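Local coordinates for protein bile acid 7a-dehydratase, BaiE (Clostridium hiranonis DSM 13275, PDB 4L8P) that probably catalyses the 7-alpha-dehydration of bile acid intermediates, as a lyase with a SnoaL-like, cystatin-like fold, at residues Q44-Y49 against D147-I152; I109-D112 against T116-G119. All blocks are in the same frame, centred on the assembly; numbering follows the deposited sequence.

In the fold
The two contacts lie about 10 Å apart, centre to centre, and meet on the same four-stranded antiparallel sheet, whose strands run in sequence order 98-111, 116-129, 137-152, 155-172. Along the chain, helix 22-55 comes first, then the two hairpin strands of interaction 2, then strand 137-152, so interaction 2 falls wholly between the two segments of interaction 1. Backbone pairing couples them directly: D147 N lies 2.7 Å from G119 O, and Y149 N lies 2.9 Å from A117 O, both probable hydrogen bonds. Interaction 2 thus pairs two adjacent strands within the sheet, whereas interaction 1 fastens the long helix onto it, the helix-on-curved-sheet plan of cystatin-like proteins.

Interaction 1 of 2, residues Q44-Y49 against D147-I152; sequences QLKAKY and DKYEKI
The polar half of this contact is a buried salt bridge between K46 and D147. K46 NZ donates to D147 OD2 at 2.7 Å, on the syn side of that oxygen and 18° out of the carboxylate plane; a weak second bond reaches D147 OD1 at 3.2 Å. The lysine chain leaves with CG anti to its backbone N (chi1 -169°) and bends at its second torsion, which carries the ammonium to an aspartate that points back at it. Around this pair the carboxylate is engaged further: T161 OG1 hydrogen-bonds D147 OD1, and Y149 OH makes a weak bond to D147 OD2 while also pairing with W121 NE1. K46 forms a cation-pi contact with W121 as well.

The apolar half is small. L45 CD2 comes within 3.9 Å of Y149 CD1, approaching the ring obliquely as the two side chains run alongside each other, pointing opposite ways, and I42 and W156 add to the packing on the tyrosine.

The axes of 44-49 and 147-152 come no closer than 11.7 Å, at 114° to each other, so side chains alone span the gap. This is the helix-on-sheet packing of the cystatin-like, SnoaL-like fold, here with a lysine-aspartate pair buried in the interface.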
ATOM      1  N   GLN A  44      -4.136 -10.765  -1.749  1.00 13.97           N
ATOM      2  CA  GLN A  44      -5.574 -10.624  -1.442  1.00 13.42           C
ATOM      3  C   GLN A  44      -5.966 -11.302  -0.128  1.00 14.16           C
ATOM      4  O   GLN A  44      -6.817 -10.807   0.602  1.00 14.38           O
ATOM      5  CB  GLN A  44      -6.443 -11.137  -2.575  1.00 14.41           C
ATOM      6  CG  GLN A  44      -6.254 -10.335  -3.860  1.00 15.30           C
ATOM      7  CD  GLN A  44      -7.439 -10.355  -4.814  1.00 16.28           C
ATOM      8  OE1 GLN A  44      -8.581 -10.548  -4.407  1.00 18.10           O
ATOM      9  NE2 GLN A  44      -7.165 -10.071  -6.075  1.00 17.65           N
ATOM     10  N   LEU A  45      -5.284 -12.400   0.173  1.00 13.92           N
ATOM     11  CA  LEU A  45      -5.450 -13.119   1.439  1.00 13.47           C
ATOM     12  C   LEU A  45      -5.058 -12.215   2.592  1.00 13.87           C
ATOM     13  O   LEU A  45      -5.774 -12.090   3.593  1.00 14.78           O
ATOM     14  CB  LEU A  45      -4.579 -14.395   1.442  1.00 13.76           C
ATOM     15  CG  LEU A  45      -4.381 -15.140   2.768  1.00 13.81           C
ATOM     16  CD1 LEU A  45      -5.684 -15.750   3.236  1.00 15.63           C
ATOM     17  CD2 LEU A  45      -3.315 -16.214   2.601  1.00 13.45           C
ATOM     18  N   LYS A  46      -3.876 -11.599   2.496  1.00 13.98           N
ATOM     19  CA  LYS A  46      -3.434 -10.698   3.570  1.00 14.14           C
ATOM     20  C   LYS A  46      -4.347  -9.474   3.695  1.00 13.27           C
ATOM     21  O   LYS A  46      -4.649  -9.022   4.810  1.00 14.75           O
ATOM     22  CB  LYS A  46      -1.981 -10.273   3.370  1.00 16.90           C
ATOM     23  CG  LYS A  46      -1.395  -9.547   4.591  1.00 20.34           C
ATOM     24  CD  LYS A  46      -1.259 -10.495   5.801  1.00 21.57           C
ATOM     25  CE  LYS A  46      -0.410  -9.866   6.894  1.00 24.40           C
ATOM     26  NZ  LYS A  46       0.061 -10.811   7.906  1.00 26.01           N
ATOM     27  N   ALA A  47      -4.823  -8.962   2.573  1.00 13.60           N
ATOM     28  CA  ALA A  47      -5.800  -7.860   2.575  1.00 14.18           C
ATOM     29  C   ALA A  47      -7.058  -8.237   3.344  1.00 15.26           C
ATOM     30  O   ALA A  47      -7.539  -7.464   4.170  1.00 13.80           O
ATOM     31  CB  ALA A  47      -6.148  -7.469   1.159  1.00 13.48           C
ATOM     32  N   LYS A  48      -7.563  -9.436   3.079  1.00 15.45           N
ATOM     33  CA  LYS A  48      -8.749  -9.951   3.750  1.00 15.97           C
ATOM     34  C   LYS A  48      -8.478 -10.090   5.252  1.00 16.48           C
ATOM     35  O   LYS A  48      -9.338  -9.741   6.069  1.00 14.60           O
ATOM     36  CB  LYS A  48      -9.183 -11.292   3.143  1.00 14.66           C
ATOM     37  CG  LYS A  48     -10.373 -11.943   3.811  1.00 17.19           C
ATOM     38  CD  LYS A  48     -10.727 -13.266   3.125  1.00 20.12           C
ATOM     39  CE  LYS A  48     -11.808 -14.032   3.874  1.00 26.62           C
ATOM     40  NZ  LYS A  48     -12.001 -15.414   3.310  1.00 29.45           N
ATOM     41  N   TYR A  49      -7.312 -10.616   5.622  1.00 15.01           N
ATOM     42  CA  TYR A  49      -6.937 -10.718   7.032  1.00 15.55           C
ATOM     43  C   TYR A  49      -7.050  -9.355   7.740  1.00 15.63           C
ATOM     44  O   TYR A  49      -7.672  -9.251   8.811  1.00 15.02           O
ATOM     45  CB  TYR A  49      -5.527 -11.339   7.168  1.00 15.60           C
ATOM     46  CG  TYR A  49      -4.977 -11.324   8.566  1.00 15.92           C
ATOM     47  CD1 TYR A  49      -4.251 -10.226   9.026  1.00 15.70           C
ATOM     48  CD2 TYR A  49      -5.205 -12.386   9.440  1.00 15.82           C
ATOM     49  CE1 TYR A  49      -3.786 -10.171  10.324  1.00 19.38           C
ATOM     50  CE2 TYR A  49      -4.725 -12.349  10.750  1.00 17.95           C
ATOM     51  CZ  TYR A  49      -4.028 -11.236  11.183  1.00 19.80           C
ATOM     52  OH  TYR A  49      -3.526 -11.195  12.481  1.00 24.59           O
ATOM     53  N   ASP A 147       5.682 -13.221   6.912  1.00 17.04           N
ATOM     54  CA  ASP A 147       4.620 -14.241   7.000  1.00 15.93           C
ATOM     55  C   ASP A 147       5.064 -15.521   6.294  1.00 15.94           C
ATOM     56  O   ASP A 147       5.848 -15.454   5.326  1.00 15.29           O
ATOM     57  CB  ASP A 147       3.366 -13.822   6.236  1.00 15.09           C
ATOM     58  CG  ASP A 147       2.628 -12.632   6.832  1.00 17.65           C
ATOM     59  OD1 ASP A 147       2.912 -12.182   7.981  1.00 17.99           O
ATOM     60  OD2 ASP A 147       1.694 -12.158   6.158  1.00 18.89           O
ATOM     61  N   LYS A 148       4.496 -16.641   6.729  1.00 15.27           N
ATOM     62  CA  LYS A 148       4.625 -17.915   6.037  1.00 15.59           C
ATOM     63  C   LYS A 148       3.202 -18.365   5.658  1.00 15.75           C
ATOM     64  O   LYS A 148       2.276 -18.339   6.503  1.00 15.32           O
ATOM     65  CB  LYS A 148       5.293 -18.977   6.909  1.00 17.77           C
ATOM     66  CG  LYS A 148       6.695 -18.622   7.375  1.00 20.44           C
ATOM     67  CD  LYS A 148       7.678 -18.576   6.209  1.00 21.99           C
ATOM     68  CE  LYS A 148       9.051 -18.039   6.592  1.00 26.12           C
ATOM     69  NZ  LYS A 148       9.979 -18.227   5.441  1.00 29.48           N
ATOM     70  N   TYR A 149       3.057 -18.827   4.417  1.00 14.24           N
ATOM     71  CA  TYR A 149       1.768 -19.233   3.864  1.00 15.34           C
ATOM     72  C   TYR A 149       1.851 -20.655   3.371  1.00 16.49           C
ATOM     73  O   TYR A 149       2.925 -21.166   3.000  1.00 16.03           O
ATOM     74  CB  TYR A 149       1.339 -18.346   2.678  1.00 16.62           C
ATOM     75  CG  TYR A 149       1.442 -16.854   2.919  1.00 15.64           C
ATOM     76  CD1 TYR A 149       0.430 -16.155   3.600  1.00 15.92           C
ATOM     77  CD2 TYR A 149       2.539 -16.152   2.506  1.00 15.72           C
ATOM     78  CE1 TYR A 149       0.556 -14.774   3.850  1.00 15.61           C
ATOM     79  CE2 TYR A 149       2.650 -14.794   2.733  1.00 16.83           C
ATOM     80  CZ  TYR A 149       1.642 -14.103   3.399  1.00 15.21           C
ATOM     81  OH  TYR A 149       1.766 -12.725   3.633  1.00 16.34           O
ATOM     82  N   GLU A 150       0.699 -21.285   3.313  1.00 16.40           N
ATOM     83  CA  GLU A 150       0.610 -22.595   2.689  1.00 18.71           C
ATOM     84  C   GLU A 150      -0.643 -22.721   1.872  1.00 17.72           C
ATOM     85  O   GLU A 150      -1.649 -22.084   2.158  1.00 16.01           O
ATOM     86  CB  GLU A 150       0.763 -23.688   3.717  1.00 26.11           C
ATOM     87  CG  GLU A 150      -0.415 -23.932   4.603  1.00 28.48           C
ATOM     88  CD  GLU A 150      -0.156 -25.093   5.558  1.00 36.30           C
ATOM     89  OE1 GLU A 150       0.298 -26.176   5.111  1.00 42.36           O
ATOM     90  OE2 GLU A 150      -0.425 -24.918   6.752  1.00 28.55           O
ATOM     91  N   LYS A 151      -0.546 -23.541   0.832  1.00 17.75           N
ATOM     92  CA  LYS A 151      -1.615 -23.718  -0.136  1.00 18.12           C
ATOM     93  C   LYS A 151      -2.164 -25.135   0.066  1.00 19.86           C
ATOM     94  O   LYS A 151      -1.423 -26.111  -0.000  1.00 18.45           O
ATOM     95  CB  LYS A 151      -1.099 -23.552  -1.562  1.00 17.46           C
ATOM     96  CG  LYS A 151      -2.220 -23.377  -2.581  1.00 18.66           C
ATOM     97  CD  LYS A 151      -1.663 -23.191  -3.993  1.00 20.45           C
ATOM     98  CE  LYS A 151      -2.715 -22.704  -4.959  1.00 24.09           C
ATOM     99  NZ  LYS A 151      -2.120 -22.548  -6.323  1.00 23.52           N
ATOM    100  N   ILE A 152      -3.463 -25.208   0.340  1.00 20.56           N
ATOM    101  CA  ILE A 152      -4.148 -26.473   0.628  1.00 23.95           C
ATOM    102  C   ILE A 152      -5.388 -26.515  -0.243  1.00 25.82           C
ATOM    103  O   ILE A 152      -6.191 -25.574  -0.209  1.00 24.46           O
ATOM    104  CB  ILE A 152      -4.522 -26.568   2.122  1.00 26.00           C
ATOM    105  CG1 ILE A 152      -3.250 -26.575   2.982  1.00 27.10           C
ATOM    106  CG2 ILE A 152      -5.374 -27.822   2.366  1.00 30.94           C
ATOM    107  CD1 ILE A 152      -3.479 -26.343   4.461  1.00 31.36           C
TER

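Interaction 2 of 2, residues I109-D112 against T116-G119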
ATOM      1  N   ILE A 109       6.489 -10.812  -1.776  1.00 15.25           N
ATOM      2  CA  ILE A 109       6.007 -12.187  -1.770  1.00 15.36           C
ATOM      3  C   ILE A 109       6.951 -13.089  -2.604  1.00 15.89           C
ATOM      4  O   ILE A 109       7.157 -12.843  -3.829  1.00 16.63           O
ATOM      5  CB  ILE A 109       4.567 -12.315  -2.310  1.00 14.83           C
ATOM      6  CG1 ILE A 109       3.578 -11.292  -1.658  1.00 16.19           C
ATOM      7  CG2 ILE A 109       4.083 -13.761  -2.174  1.00 14.88           C
ATOM      8  CD1 ILE A 109       3.537 -11.346  -0.159  1.00 17.55           C
ATOM      9  N   THR A 110       7.468 -14.137  -1.960  1.00 15.28           N
ATOM     10  CA  THR A 110       8.258 -15.164  -2.585  1.00 15.26           C
ATOM     11  C   THR A 110       7.504 -16.480  -2.529  1.00 16.79           C
ATOM     12  O   THR A 110       7.178 -16.990  -1.432  1.00 15.05           O
ATOM     13  CB  THR A 110       9.617 -15.300  -1.870  1.00 19.76           C
ATOM     14  OG1 THR A 110      10.257 -14.004  -1.788  1.00 21.11           O
ATOM     15  CG2 THR A 110      10.515 -16.237  -2.635  1.00 19.13           C
ATOM     16  N   ILE A 111       7.213 -17.044  -3.699  1.00 15.72           N
ATOM     17  CA  ILE A 111       6.657 -18.395  -3.762  1.00 16.72           C
ATOM     18  C   ILE A 111       7.824 -19.396  -3.616  1.00 17.24           C
ATOM     19  O   ILE A 111       8.728 -19.419  -4.435  1.00 21.15           O
ATOM     20  CB  ILE A 111       5.871 -18.626  -5.052  1.00 16.85           C
ATOM     21  CG1 ILE A 111       4.878 -17.477  -5.331  1.00 15.86           C
ATOM     22  CG2 ILE A 111       5.154 -19.984  -5.015  1.00 18.66           C
ATOM     23  CD1 ILE A 111       3.822 -17.189  -4.263  1.00 15.15           C
ATOM     24  N   ASP A 112       7.786 -20.197  -2.557  1.00 15.49           N
ATOM     25  CA  ASP A 112       8.904 -21.057  -2.164  1.00 17.60           C
ATOM     26  C   ASP A 112       8.797 -22.459  -2.730  1.00 17.46           C
ATOM     27  O   ASP A 112       9.808 -23.120  -2.899  1.00 20.16           O
ATOM     28  CB  ASP A 112       8.986 -21.157  -0.630  1.00 17.64           C
ATOM     29  CG  ASP A 112       9.273 -19.846   0.017  1.00 21.77           C
ATOM     30  OD1 ASP A 112      10.086 -19.054  -0.534  1.00 21.15           O
ATOM     31  OD2 ASP A 112       8.654 -19.579   1.069  1.00 22.23           O
ATOM     32  N   THR A 116       3.899 -23.547  -0.683  1.00 14.70           N
ATOM     33  CA  THR A 116       4.455 -22.752   0.412  1.00 15.23           C
ATOM     34  C   THR A 116       4.959 -21.434  -0.126  1.00 15.71           C
ATOM     35  O   THR A 116       5.375 -21.323  -1.283  1.00 15.90           O
ATOM     36  CB  THR A 116       5.601 -23.480   1.179  1.00 15.94           C
ATOM     37  OG1 THR A 116       6.714 -23.673   0.304  1.00 16.15           O
ATOM     38  CG2 THR A 116       5.143 -24.761   1.763  1.00 17.51           C
ATOM     39  N   ALA A 117       4.934 -20.422   0.736  1.00 15.15           N
ATOM     40  CA  ALA A 117       5.409 -19.100   0.349  1.00 14.69           C
ATOM     41  C   ALA A 117       5.733 -18.278   1.554  1.00 15.86           C
ATOM     42  O   ALA A 117       5.312 -18.625   2.678  1.00 15.73           O
ATOM     43  CB  ALA A 117       4.336 -18.409  -0.499  1.00 16.37           C
ATOM     44  N   THR A 118       6.437 -17.173   1.296  1.00 15.17           N
ATOM     45  CA  THR A 118       6.890 -16.228   2.325  1.00 16.45           C
ATOM     46  C   THR A 118       6.438 -14.852   1.875  1.00 16.72           C
ATOM     47  O   THR A 118       6.512 -14.549   0.687  1.00 18.17           O
ATOM     48  CB  THR A 118       8.429 -16.270   2.475  1.00 16.67           C
ATOM     49  OG1 THR A 118       8.843 -17.595   2.869  1.00 16.99           O
ATOM     50  CG2 THR A 118       8.941 -15.267   3.519  1.00 20.38           C
ATOM     51  N   GLY A 119       6.021 -14.000   2.812  1.00 15.07           N
ATOM     52  CA  GLY A 119       5.637 -12.651   2.476  1.00 14.60           C
ATOM     53  C   GLY A 119       6.108 -11.621   3.476  1.00 15.81           C
ATOM     54  O   GLY A 119       5.707 -11.685   4.644  1.00 17.21           O
TER
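T110 and T118 face each other as a hydrogen-bonded antiparallel pair and carry the regular backbone pairing: T110 N to T118 O, and T118 N to T110 O, both at 2.8 Å and both nearly straight. The tightly packed part lies at the non-hydrogen-bonded pair I109-G119. G119, having no side chain, is approached at its CA by I109 CD1 at 3.6 Å, and I109 CA makes a CA-H...O contact of 3.4 Å with T118 O. On the same face as the I109 side chain, I111 CD1 meets A117 CB at 4.0 Å, an ordinary apolar contact.

The other part, more open to solvent, is polar. D112, exposed where the strand gives way to the turn, bonds through its backbone N to T116 O at 3.0 Å, a less straight link (147°). Its carboxylate reaches over to the neighbouring strand: with CG anti to the carbonyl carbon (chi1 -63°), OD2 accepts from T118 OG1 at 2.7 Å through its syn lone pair. K148 NZ hydrogen-bonds that same hydroxyl, while T116 OG1 pairs with S113 within the turn.

I111 and A117 lie against I42 of helix 22-55, and strand 137-152 continues the sheet beyond 116-119. On the far strand, I109 O accepts a bond from Q44 NE2 of a neighbouring subunit.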